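Local coordinates for ubiquitin conjugating enzyme (Agrocybe aegerita, PDB 3WE5), which probably accepts activated ubiquitin as a thioester and passes it on toward substrate proteins, as an E2 enzyme of the ubiquitin conjugation pathway, at residues F77-D80 with A81-I85. Numbering follows the deposited sequence.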
loop_
_atom_site.group_PDB
_atom_site.type_symbol
_atom_site.label_atom_id
_atom_site.label_comp_id
_atom_site.label_asym_id
_atom_site.label_seq_id
_atom_site.Cartn_x
_atom_site.Cartn_y
_atom_site.Cartn_z
ATOM N N PHE A 77 7.342 0.998 -21.346
ATOM C CA PHE A 77 6.848 2.366 -21.536
ATOM C C PHE A 77 5.943 2.375 -22.750
ATOM O O PHE A 77 6.340 1.901 -23.808
ATOM C CB PHE A 77 8.009 3.311 -21.814
ATOM C CG PHE A 77 8.832 3.599 -20.607
ATOM C CD1 PHE A 77 9.687 2.646 -20.103
ATOM C CD2 PHE A 77 8.746 4.835 -19.973
ATOM C CE1 PHE A 77 10.455 2.923 -18.948
ATOM C CE2 PHE A 77 9.483 5.108 -18.865
ATOM C CZ PHE A 77 10.330 4.151 -18.333
ATOM N N ARG A 78 4.748 2.937 -22.609
ATOM C CA ARG A 78 3.915 3.231 -23.784
ATOM C C ARG A 78 3.680 4.729 -23.904
ATOM O O ARG A 78 3.395 5.395 -22.893
ATOM C CB ARG A 78 2.582 2.472 -23.690
ATOM C CG ARG A 78 2.706 1.006 -24.051
ATOM C CD ARG A 78 1.352 0.313 -24.093
ATOM N NE ARG A 78 0.850 0.064 -22.751
ATOM C CZ ARG A 78 -0.353 -0.432 -22.487
ATOM N NH1 ARG A 78 -1.196 -0.702 -23.481
ATOM N NH2 ARG A 78 -0.719 -0.646 -21.234
ATOM N N PHE A 79 3.802 5.254 -25.120
ATOM C CA PHE A 79 3.726 6.708 -25.382
ATOM C C PHE A 79 2.517 7.036 -26.246
ATOM O O PHE A 79 2.304 6.387 -27.276
ATOM C CB PHE A 79 4.995 7.206 -26.102
ATOM C CG PHE A 79 6.288 6.730 -25.460
ATOM C CD1 PHE A 79 6.745 7.327 -24.290
ATOM C CD2 PHE A 79 7.017 5.691 -26.015
ATOM C CE1 PHE A 79 7.914 6.866 -23.656
ATOM C CE2 PHE A 79 8.213 5.252 -25.408
ATOM C CZ PHE A 79 8.646 5.841 -24.232
ATOM N N ASP A 80 1.722 8.025 -25.850
ATOM C CA ASP A 80 0.644 8.471 -26.754
ATOM C C ASP A 80 1.078 9.678 -27.582
ATOM O O ASP A 80 2.222 10.123 -27.486
ATOM C CB ASP A 80 -0.678 8.693 -26.002
ATOM C CG ASP A 80 -0.621 9.842 -25.007
ATOM O OD1 ASP A 80 0.099 10.828 -25.245
ATOM O OD2 ASP A 80 -1.315 9.775 -23.973
ATOM N N ALA A 81 0.186 10.234 -28.400
ATOM C CA ALA A 81 0.595 11.284 -29.327
ATOM C C ALA A 81 0.886 12.632 -28.669
ATOM O O ALA A 81 1.394 13.546 -29.340
ATOM C CB ALA A 81 -0.459 11.458 -30.434
ATOM N N GLN A 82 0.548 12.752 -27.384
ATOM C CA GLN A 82 0.774 13.981 -26.632
ATOM C C GLN A 82 2.059 13.958 -25.789
ATOM O O GLN A 82 2.380 14.943 -25.138
ATOM C CB GLN A 82 -0.423 14.311 -25.739
ATOM C CG GLN A 82 -1.667 14.771 -26.523
ATOM C CD GLN A 82 -2.345 13.625 -27.250
ATOM O OE1 GLN A 82 -2.369 13.587 -28.474
ATOM N NE2 GLN A 82 -2.893 12.682 -26.491
ATOM N N TYR A 83 2.812 12.861 -25.823
ATOM C CA TYR A 83 4.125 12.843 -25.148
ATOM C C TYR A 83 4.978 13.963 -25.758
ATOM O O TYR A 83 4.960 14.189 -26.968
ATOM C CB TYR A 83 4.806 11.468 -25.329
ATOM C CG TYR A 83 6.099 11.328 -24.538
ATOM C CD1 TYR A 83 6.065 10.946 -23.217
ATOM C CD2 TYR A 83 7.337 11.597 -25.119
ATOM C CE1 TYR A 83 7.220 10.816 -22.469
ATOM C CE2 TYR A 83 8.524 11.489 -24.363
ATOM C CZ TYR A 83 8.440 11.088 -23.050
ATOM O OH TYR A 83 9.584 10.957 -22.275
ATOM N N PRO A 84 5.764 14.695 -24.944
ATOM C CA PRO A 84 6.064 14.502 -23.520
ATOM C C PRO A 84 5.171 15.324 -22.588
ATOM O O PRO A 84 5.464 15.409 -21.401
ATOM C CB PRO A 84 7.502 15.013 -23.444
ATOM C CG PRO A 84 7.473 16.209 -24.377
ATOM C CD PRO A 84 6.611 15.750 -25.537
ATOM N N ILE A 85 4.102 15.926 -23.107
ATOM C CA ILE A 85 3.189 16.647 -22.239
ATOM C C ILE A 85 2.398 15.641 -21.414
ATOM O O ILE A 85 2.291 15.783 -20.192
ATOM C CB ILE A 85 2.265 17.611 -23.032
ATOM C CG1 ILE A 85 3.100 18.529 -23.933
ATOM C CG2 ILE A 85 1.329 18.339 -22.054
ATOM C CD1 ILE A 85 4.223 19.339 -23.241
HETATM O O HOH W 1 -2.889 11.957 -23.354
#
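Phe-79, just before a tight turn, and Tyr-83, at its last position, send their side chains side by side in the same direction and meet as a T-shaped (edge-to-face) pair. The edge of Phe-79 faces the tyrosine ring, with planes at 64° and CD1 of Phe-79 3.8 Å from CD1 of Tyr-83, offset toward the rim. Pro-84 CB sits over the centre of the opposite face, brought there across a cis Tyr-Pro peptide, so the phenol is sandwiched. A chi1 of -174° turns the tyrosine ring away from its own N and alongside Phe-79, and its hydroxyl is hydrogen-bonded to Glu-32 of helix 24-39.

Between the two rings the chain reverses in a type I beta turn, closed by a nearly straight bond from Tyr-83 N to Asp-80 O (3.3 Å), the donor standing above the carbonyl plane. The Asp-80 carboxylate folds over the turn: OD1 takes the N-H of Gln-82 at 2.9 Å on its anti side, 32° out of plane, and is also bonded to Ser-86 OG. OD2 receives a water, 2.8 Å away, that in turn accepts from Gln-82 NE2. Replacing Asp-80 by an alanine is likely to leave the Gln-82 N-H and the Ser-86 hydroxyl without the acceptor they share, and to take away the water bridge to Gln-82 NE2.

An aspartate at the first position of a turn, bonded to the N-H two residues on, is an Asx turn; here it leads out of strand 72-78 into the Tyr-Pro segment before strand 89-92, part of the ubiquitin-conjugating (UBC) fold of E2 enzymes.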